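Local coordinates for proline dehydrogenase (Bradyrhizobium japonicum USDA 110, PDB 3HAZ), which probably oxidises proline to glutamate in two steps, joining a FAD-dependent proline dehydrogenase and an NAD-dependent glutamate-semialdehyde dehydrogenase in one polypeptide, at residues A[107-112]-A[130-135]; A[75-80]-A[152-157]; A[846-851]-A[889-894]. All blocks are in the same frame, centred on the assembly; numbering follows the deposited sequence.

Contact 1: residues A[107-112]-A[130-135]; sequences IHHETK and RVIQPG
His108 and Arg130 form a guanidinium-on-imidazole stack that joins helix 106-115 to the loop leading toward helix 140-149, in the helical region that belongs by sequence to the DNA-binding domain family of proline dehydrogenase. The two planes differ by 6° and their centres lie 3.7 Å apart, so the flat groups meet face to face. Arg130 NH2 approaches over His108 CG at 3.5 Å, displaced toward the rim of the ring, whereas ND1 of His108 lies over the centre of the guanidinium face. Farther back along the arginine, CD makes a CH-pi contact 4.0 Å from the ring centroid of His108. The helix residue reaches this position with CG anti to its main-chain nitrogen (chi1 -174°), and the arginine answers with a chain extended from CG to NE. The opposite imidazole face is covered by CG of Lys112, one turn on in the helix, so the ring is sandwiched between an aliphatic stem and a cation. A protonated His108 would probably be disfavoured beside that cation, although Asp105, salt-bridged to Arg130 NH2, should offset part of the charge. The stack lies toward the surface and Arg130 is poorly ordered, so its details are less certain than those of the helix.

A second, apolar touch lies deeper. CD1 of Ile132 comes obliquely to CE1 of the buried His109 at 4.3 Å, while Phe96 meets the same imidazole edge-to-face and Ile142 of helix 140-149 also packs on it. Within the helix, Ile107 O takes both the Thr111 amide, with N at 2.7 Å, and the Thr111 hydroxyl, with OG1 at 2.8 Å and 45° out of the carbonyl plane.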
loop_
_atom_site.group_PDB
_atom_site.type_symbol
_atom_site.label_atom_id
_atom_site.label_comp_id
_atom_site.label_asym_id
_atom_site.label_seq_id
_atom_site.Cartn_x
_atom_site.Cartn_y
_atom_site.Cartn_z
ATOM N N ILE A 107 -5.426 22.876 -42.763
ATOM C CA ILE A 107 -6.622 23.451 -42.146
ATOM C C ILE A 107 -7.574 23.949 -43.239
ATOM O O ILE A 107 -8.789 23.766 -43.151
ATOM C CB ILE A 107 -6.253 24.555 -41.103
ATOM C CG1 ILE A 107 -5.630 23.907 -39.861
ATOM C CG2 ILE A 107 -7.471 25.395 -40.696
ATOM C CD1 ILE A 107 -5.096 24.901 -38.820
ATOM N N HIS A 108 -7.001 24.533 -44.289
ATOM C CA HIS A 108 -7.759 24.972 -45.456
ATOM C C HIS A 108 -8.568 23.826 -46.075
ATOM O O HIS A 108 -9.755 23.980 -46.372
ATOM C CB HIS A 108 -6.812 25.582 -46.501
ATOM C CG HIS A 108 -7.510 26.194 -47.677
ATOM N ND1 HIS A 108 -8.151 27.412 -47.611
ATOM C CD2 HIS A 108 -7.648 25.768 -48.955
ATOM C CE1 HIS A 108 -8.665 27.703 -48.794
ATOM N NE2 HIS A 108 -8.373 26.723 -49.628
ATOM N N HIS A 109 -7.934 22.670 -46.259
ATOM C CA HIS A 109 -8.641 21.526 -46.823
ATOM C C HIS A 109 -9.770 21.051 -45.917
ATOM O O HIS A 109 -10.866 20.750 -46.394
ATOM C CB HIS A 109 -7.685 20.367 -47.143
ATOM C CG HIS A 109 -6.662 20.698 -48.184
ATOM N ND1 HIS A 109 -5.467 20.020 -48.296
ATOM C CD2 HIS A 109 -6.648 21.646 -49.152
ATOM C CE1 HIS A 109 -4.765 20.531 -49.291
ATOM N NE2 HIS A 109 -5.460 21.517 -49.830
ATOM N N GLU A 110 -9.495 20.963 -44.618
ATOM C CA GLU A 110 -10.511 20.552 -43.654
ATOM C C GLU A 110 -11.665 21.557 -43.617
ATOM O O GLU A 110 -12.834 21.182 -43.578
ATOM C CB GLU A 110 -9.906 20.404 -42.250
ATOM C CG GLU A 110 -10.905 19.893 -41.220
ATOM C CD GLU A 110 -10.278 19.562 -39.865
ATOM O OE1 GLU A 110 -9.106 19.920 -39.631
ATOM O OE2 GLU A 110 -10.973 18.942 -39.032
ATOM N N THR A 111 -11.324 22.839 -43.620
ATOM C CA THR A 111 -12.337 23.898 -43.576
ATOM C C THR A 111 -13.192 23.934 -44.840
ATOM O O THR A 111 -14.428 23.945 -44.766
ATOM C CB THR A 111 -11.692 25.279 -43.320
ATOM O OG1 THR A 111 -10.976 25.224 -42.077
ATOM C CG2 THR A 111 -12.753 26.376 -43.232
ATOM N N LYS A 112 -12.537 23.930 -45.999
ATOM C CA LYS A 112 -13.255 23.972 -47.276
ATOM C C LYS A 112 -14.154 22.754 -47.482
ATOM O O LYS A 112 -15.316 22.894 -47.873
ATOM C CB LYS A 112 -12.288 24.126 -48.466
ATOM C CG LYS A 112 -11.716 25.536 -48.626
ATOM C CD LYS A 112 -12.824 26.563 -48.834
ATOM C CE LYS A 112 -12.249 27.954 -49.076
ATOM N NZ LYS A 112 -13.290 28.914 -49.536
ATOM N N ARG A 130 -4.717 26.678 -55.357
ATOM C CA ARG A 130 -3.751 27.373 -54.509
ATOM C C ARG A 130 -2.323 26.931 -54.824
ATOM O O ARG A 130 -2.100 26.086 -55.691
ATOM C CB ARG A 130 -4.048 27.116 -53.028
ATOM C CG ARG A 130 -4.976 28.123 -52.370
ATOM C CD ARG A 130 -5.001 27.920 -50.859
ATOM N NE ARG A 130 -5.505 29.094 -50.151
ATOM C CZ ARG A 130 -5.395 29.283 -48.840
ATOM N NH1 ARG A 130 -5.882 30.385 -48.283
ATOM N NH2 ARG A 130 -4.794 28.377 -48.083
ATOM N N VAL A 131 -1.359 27.508 -54.113
ATOM C CA VAL A 131 0.036 27.101 -54.234
ATOM C C VAL A 131 0.601 26.785 -52.852
ATOM O O VAL A 131 0.726 27.675 -52.010
ATOM C CB VAL A 131 0.892 28.196 -54.898
ATOM N N ILE A 132 0.938 25.518 -52.620
ATOM C CA ILE A 132 1.378 25.072 -51.298
ATOM C C ILE A 132 2.889 25.201 -51.078
ATOM O O ILE A 132 3.682 24.476 -51.680
ATOM C CB ILE A 132 0.949 23.615 -51.014
ATOM C CG1 ILE A 132 -0.572 23.471 -51.099
ATOM C CG2 ILE A 132 1.446 23.170 -49.649
ATOM C CD1 ILE A 132 -1.065 22.053 -50.856
ATOM N N GLN A 133 3.274 26.128 -50.206
ATOM C CA GLN A 133 4.673 26.301 -49.832
ATOM C C GLN A 133 5.139 25.120 -48.989
ATOM O O GLN A 133 4.382 24.604 -48.165
ATOM C CB GLN A 133 4.868 27.608 -49.060
ATOM N N PRO A 134 6.390 24.686 -49.193
ATOM C CA PRO A 134 6.955 23.542 -48.475
ATOM C C PRO A 134 7.265 23.876 -47.019
ATOM O O PRO A 134 7.388 25.050 -46.671
ATOM C CB PRO A 134 8.261 23.261 -49.232
ATOM C CG PRO A 134 8.152 24.026 -50.521
ATOM C CD PRO A 134 7.324 25.220 -50.196
ATOM N N GLY A 135 7.381 22.848 -46.181
ATOM C CA GLY A 135 7.783 23.022 -44.797
ATOM C C GLY A 135 6.701 23.535 -43.863
ATOM O O GLY A 135 6.994 23.972 -42.750
#

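Contact 2: residues A[75-80]-A[152-157]; sequences LALMVL and PAVRTA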
loop_
_atom_site.group_PDB
_atom_site.type_symbol
_atom_site.label_atom_id
_atom_site.label_comp_id
_atom_site.label_asym_id
_atom_site.label_seq_id
_atom_site.Cartn_x
_atom_site.Cartn_y
_atom_site.Cartn_z
ATOM N N LEU A 75 -14.256 11.142 -39.233
ATOM C CA LEU A 75 -15.242 12.105 -39.709
ATOM C C LEU A 75 -14.627 13.061 -40.724
ATOM O O LEU A 75 -15.211 13.314 -41.778
ATOM C CB LEU A 75 -15.867 12.889 -38.543
ATOM C CG LEU A 75 -17.020 13.810 -38.972
ATOM C CD1 LEU A 75 -18.152 13.808 -37.956
ATOM C CD2 LEU A 75 -16.524 15.228 -39.234
ATOM N N ALA A 76 -13.445 13.583 -40.409
ATOM C CA ALA A 76 -12.797 14.554 -41.287
ATOM C C ALA A 76 -12.462 13.949 -42.653
ATOM O O ALA A 76 -12.587 14.615 -43.682
ATOM C CB ALA A 76 -11.541 15.130 -40.631
ATOM N N LEU A 77 -12.045 12.688 -42.668
ATOM C CA LEU A 77 -11.661 12.050 -43.922
ATOM C C LEU A 77 -12.890 11.703 -44.766
ATOM O O LEU A 77 -12.858 11.795 -45.991
ATOM C CB LEU A 77 -10.801 10.812 -43.667
ATOM C CG LEU A 77 -9.438 11.090 -43.023
ATOM C CD1 LEU A 77 -8.639 9.807 -42.890
ATOM C CD2 LEU A 77 -8.653 12.134 -43.807
ATOM N N MET A 78 -13.974 11.320 -44.102
ATOM C CA MET A 78 -15.229 11.033 -44.795
ATOM C C MET A 78 -15.836 12.290 -45.412
ATOM O O MET A 78 -16.441 12.244 -46.484
ATOM C CB MET A 78 -16.224 10.367 -43.837
ATOM C CG MET A 78 -15.816 8.943 -43.433
ATOM S SD MET A 78 -16.946 8.209 -42.232
ATOM C CE MET A 78 -18.192 7.508 -43.313
ATOM N N VAL A 79 -15.676 13.414 -44.721
ATOM C CA VAL A 79 -16.131 14.694 -45.239
ATOM C C VAL A 79 -15.300 15.090 -46.451
ATOM O O VAL A 79 -15.838 15.498 -47.477
ATOM C CB VAL A 79 -16.050 15.798 -44.162
ATOM C CG1 VAL A 79 -16.215 17.187 -44.792
ATOM C CG2 VAL A 79 -17.102 15.564 -43.091
ATOM N N LEU A 80 -13.983 14.977 -46.329
ATOM C CA LEU A 80 -13.105 15.272 -47.449
ATOM C C LEU A 80 -13.427 14.328 -48.616
ATOM O O LEU A 80 -13.452 14.742 -49.774
ATOM C CB LEU A 80 -11.641 15.126 -47.028
ATOM C CG LEU A 80 -10.602 15.316 -48.132
ATOM C CD1 LEU A 80 -10.775 16.680 -48.808
ATOM C CD2 LEU A 80 -9.192 15.161 -47.585
ATOM N N PRO A 152 1.404 9.815 -47.400
ATOM C CA PRO A 152 0.905 8.730 -48.259
ATOM C C PRO A 152 -0.205 7.879 -47.623
ATOM O O PRO A 152 -1.169 7.519 -48.306
ATOM C CB PRO A 152 2.167 7.897 -48.540
ATOM C CG PRO A 152 3.282 8.899 -48.479
ATOM C CD PRO A 152 2.881 9.850 -47.356
ATOM N N ALA A 153 -0.090 7.573 -46.335
ATOM C CA ALA A 153 -1.131 6.783 -45.681
ATOM C C ALA A 153 -2.444 7.571 -45.588
ATOM O O ALA A 153 -3.528 6.996 -45.675
ATOM C CB ALA A 153 -0.675 6.319 -44.293
ATOM N N VAL A 154 -2.343 8.885 -45.408
ATOM C CA VAL A 154 -3.538 9.720 -45.344
ATOM C C VAL A 154 -4.269 9.718 -46.690
ATOM O O VAL A 154 -5.499 9.658 -46.738
ATOM C CB VAL A 154 -3.214 11.162 -44.889
ATOM C CG1 VAL A 154 -4.468 12.067 -44.999
ATOM C CG2 VAL A 154 -2.659 11.148 -43.466
ATOM N N ARG A 155 -3.509 9.766 -47.782
ATOM C CA ARG A 155 -4.094 9.667 -49.117
ATOM C C ARG A 155 -4.800 8.328 -49.279
ATOM O O ARG A 155 -5.943 8.263 -49.741
ATOM C CB ARG A 155 -3.027 9.859 -50.204
ATOM C CG ARG A 155 -2.354 11.225 -50.143
ATOM C CD ARG A 155 -1.302 11.426 -51.233
ATOM N NE ARG A 155 -0.627 12.707 -51.044
ATOM C CZ ARG A 155 0.657 12.845 -50.727
ATOM N NH1 ARG A 155 1.432 11.777 -50.593
ATOM N NH2 ARG A 155 1.166 14.059 -50.554
ATOM N N THR A 156 -4.121 7.260 -48.875
ATOM C CA THR A 156 -4.707 5.923 -48.933
ATOM C C THR A 156 -5.977 5.833 -48.083
ATOM O O THR A 156 -6.991 5.300 -48.527
ATOM C CB THR A 156 -3.698 4.865 -48.475
ATOM O OG1 THR A 156 -2.545 4.928 -49.320
ATOM C CG2 THR A 156 -4.309 3.477 -48.557
ATOM N N ALA A 157 -5.920 6.360 -46.863
ATOM C CA ALA A 157 -7.098 6.389 -46.000
ATOM C C ALA A 157 -8.239 7.214 -46.616
ATOM O O ALA A 157 -9.413 6.853 -46.503
ATOM C CB ALA A 157 -6.736 6.922 -44.615
#
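Ala157 N donates to Ala153 O at 2.7 Å, a main-chain bond of helix 151-168 on the turn that packs against Leu77 of helix 71-85. This is buried helix-helix packing within the helical region assigned by sequence to the DNA-binding domain family of proline dehydrogenase, and its cross-segment contacts are purely apolar. Leu77 brings both branches to the neighbouring helix: CD1 settles on the Ala157 methyl, with CB 3.9 Å away, and CD2 reaches toward Val154 CG1 at a looser 4.4 Å. Val154 and Ala157, three residues apart, present their side chains within range of this one leucine. The closest CA pair, Leu77 and Ala157, lies 7.6 Å apart, consistent with the small alanine side chain. Leu77 has CG anti to the carbonyl carbon (chi1 -65°) and CD1 anti to CA (chi2 -177°), which carries CD1 out to the Ala157 methyl, while CD2 turns to the Val154 side.

Leu145 of helix 140-149 touches Leu77 and Val154 alike, so three helices share the contact, while the Ala157 methyl also touches Phe67, in a loop. The other flank of helix 71-85 is packed on helix 452-463 through Leu75, Met78 and Val79. Beyond the buried side, the helix 151-168 segment meets a second subunit: Pro152 packs on its Glu48, and Thr156 OG1 is hydrogen-bonded to Lys52 O of that subunit.

Contact 3: residues A[846-851]-A[889-894]; sequences DAHIAR and GPILHV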
loop_
_atom_site.group_PDB
_atom_site.type_symbol
_atom_site.label_atom_id
_atom_site.label_comp_id
_atom_site.label_asym_id
_atom_site.label_seq_id
_atom_site.Cartn_x
_atom_site.Cartn_y
_atom_site.Cartn_z
ATOM N N ASP A 846 -34.674 48.923 -25.932
ATOM C CA ASP A 846 -35.372 49.445 -27.098
ATOM C C ASP A 846 -34.572 50.557 -27.766
ATOM O O ASP A 846 -34.597 50.702 -28.988
ATOM C CB ASP A 846 -36.770 49.937 -26.716
ATOM C CG ASP A 846 -37.753 48.796 -26.524
ATOM O OD1 ASP A 846 -37.385 47.639 -26.820
ATOM O OD2 ASP A 846 -38.892 49.055 -26.081
ATOM N N ALA A 847 -33.862 51.340 -26.960
ATOM C CA ALA A 847 -33.030 52.417 -27.490
ATOM C C ALA A 847 -31.870 51.858 -28.312
ATOM O O ALA A 847 -31.574 52.361 -29.395
ATOM C CB ALA A 847 -32.512 53.303 -26.359
ATOM N N HIS A 848 -31.213 50.821 -27.794
ATOM C CA HIS A 848 -30.128 50.160 -28.522
ATOM C C HIS A 848 -30.623 49.521 -29.819
ATOM O O HIS A 848 -29.948 49.571 -30.853
ATOM C CB HIS A 848 -29.460 49.091 -27.650
ATOM C CG HIS A 848 -28.353 48.358 -28.340
ATOM N ND1 HIS A 848 -27.089 48.888 -28.489
ATOM C CD2 HIS A 848 -28.318 47.133 -28.919
ATOM C CE1 HIS A 848 -26.325 48.026 -29.137
ATOM N NE2 HIS A 848 -27.045 46.951 -29.405
ATOM N N ILE A 849 -31.797 48.905 -29.752
ATOM C CA ILE A 849 -32.403 48.299 -30.930
ATOM C C ILE A 849 -32.688 49.355 -32.002
ATOM O O ILE A 849 -32.369 49.160 -33.177
ATOM C CB ILE A 849 -33.684 47.527 -30.563
ATOM C CG1 ILE A 849 -33.309 46.175 -29.946
ATOM C CG2 ILE A 849 -34.574 47.336 -31.796
ATOM C CD1 ILE A 849 -34.412 45.517 -29.144
ATOM N N ALA A 850 -33.272 50.478 -31.592
ATOM C CA ALA A 850 -33.550 51.569 -32.524
ATOM C C ALA A 850 -32.265 52.047 -33.198
ATOM O O ALA A 850 -32.219 52.232 -34.414
ATOM C CB ALA A 850 -34.237 52.725 -31.807
ATOM N N ARG A 851 -31.220 52.236 -32.399
ATOM C CA ARG A 851 -29.928 52.678 -32.909
ATOM C C ARG A 851 -29.317 51.668 -33.882
ATOM O O ARG A 851 -28.790 52.040 -34.930
ATOM C CB ARG A 851 -28.970 52.936 -31.745
ATOM C CG ARG A 851 -27.585 53.402 -32.161
ATOM N N GLY A 889 -29.813 42.149 -22.737
ATOM C CA GLY A 889 -31.068 41.627 -23.243
ATOM C C GLY A 889 -30.881 40.635 -24.372
ATOM O O GLY A 889 -29.750 40.254 -24.690
ATOM N N PRO A 890 -31.993 40.215 -24.993
ATOM C CA PRO A 890 -32.006 39.184 -26.044
ATOM C C PRO A 890 -31.527 39.742 -27.379
ATOM O O PRO A 890 -32.264 39.671 -28.353
ATOM C CB PRO A 890 -33.494 38.829 -26.184
ATOM C CG PRO A 890 -34.263 39.772 -25.270
ATOM C CD PRO A 890 -33.315 40.835 -24.797
ATOM N N ILE A 891 -30.314 40.279 -27.428
ATOM C CA ILE A 891 -29.863 40.975 -28.622
ATOM C C ILE A 891 -28.515 40.469 -29.113
ATOM O O ILE A 891 -27.470 40.772 -28.532
ATOM C CB ILE A 891 -29.816 42.501 -28.394
ATOM C CG1 ILE A 891 -31.183 42.995 -27.909
ATOM C CG2 ILE A 891 -29.392 43.221 -29.679
ATOM C CD1 ILE A 891 -31.182 44.422 -27.406
ATOM N N LEU A 892 -28.550 39.692 -30.193
ATOM C CA LEU A 892 -27.336 39.121 -30.763
ATOM C C LEU A 892 -26.741 40.034 -31.833
ATOM O O LEU A 892 -27.456 40.548 -32.691
ATOM C CB LEU A 892 -27.631 37.744 -31.366
ATOM C CG LEU A 892 -26.462 37.047 -32.050
ATOM C CD1 LEU A 892 -25.435 36.619 -31.004
ATOM C CD2 LEU A 892 -26.958 35.849 -32.843
ATOM N N HIS A 893 -25.428 40.232 -31.771
ATOM C CA HIS A 893 -24.714 40.944 -32.819
ATOM C C HIS A 893 -23.806 39.947 -33.530
ATOM O O HIS A 893 -23.197 39.094 -32.883
ATOM C CB HIS A 893 -23.896 42.098 -32.235
ATOM C CG HIS A 893 -24.686 43.006 -31.349
ATOM N ND1 HIS A 893 -24.951 42.710 -30.029
ATOM C CD2 HIS A 893 -25.283 44.198 -31.593
ATOM C CE1 HIS A 893 -25.668 43.684 -29.496
ATOM N NE2 HIS A 893 -25.884 44.598 -30.424
ATOM N N VAL A 894 -23.732 40.045 -34.859
ATOM C CA VAL A 894 -22.937 39.113 -35.655
ATOM C C VAL A 894 -21.948 39.816 -36.580
ATOM O O VAL A 894 -22.279 40.802 -37.236
ATOM C CB VAL A 894 -23.832 38.193 -36.513
ATOM C CG1 VAL A 894 -22.977 37.198 -37.293
ATOM C CG2 VAL A 894 -24.851 37.471 -35.641
#
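Helix 839-855 lies against strand 891-897 of the aldehyde dehydrogenase part of the chain, joined to it by a histidine pair. His848 and His893 extend from opposite directions and meet through their NE2 atoms, 2.8 Å apart in a nearly straight hydrogen bond (167°). The rings touch rim to rim, with centroids 5.0 Å apart and planes turned by 74°, so neither covers the other's face. His848 reaches across with CG anti to its backbone N. His893 is held from behind as well, because its ND1 is hydrogen-bonded to the carbonyl oxygen of Arg798; both nitrogens of this buried ring therefore have partners, which fixes its rotation.

The strand belongs to the mixed sheet of the alpha/beta fold, where it runs parallel to its neighbours 873-876 and 797-803; the axes of 846-851 and 891-894 come within 10.9 Å of each other, their directions 31° apart. Alongside the histidines, Ile891 projects from the strand onto the helix. Its CD1 lies 3.7 Å from Ile849 CG1, the two isoleucines crossing at a slant, while its CG2 comes to the edge of the His848 ring near CD2, at 4.1 Å. Strand residue Leu892 packs instead on helix 775-787 through Val782, Ala786 and Phe787. Before the strand the chain makes an inverse gamma turn centred on Pro890, only a few residues after Glu886, which binds NAD; the His893 side chain is about 9 Å from that of Glu886.

In the fold
Contacts 1 and 2 belong to the same helical N-terminal region, with centres 15 Å apart, and contact 1 is nested within the loop that contact 2 closes. They meet where Ala76 CB packs on Glu110 OE2, and helix 140-149 touches residues of both. Contact 3 follows much later in the chain, in the aldehyde dehydrogenase part, with its centre 39 Å from that of contact 1 and 44 Å from that of contact 2. Salt bridges from Glu110 to Arg923 and from Lys112 to Asp805 nevertheless tie helix 106-115 to that later part, so the helical region contacts both the aldehyde dehydrogenase part and, through helix 452-463, the proline dehydrogenase part.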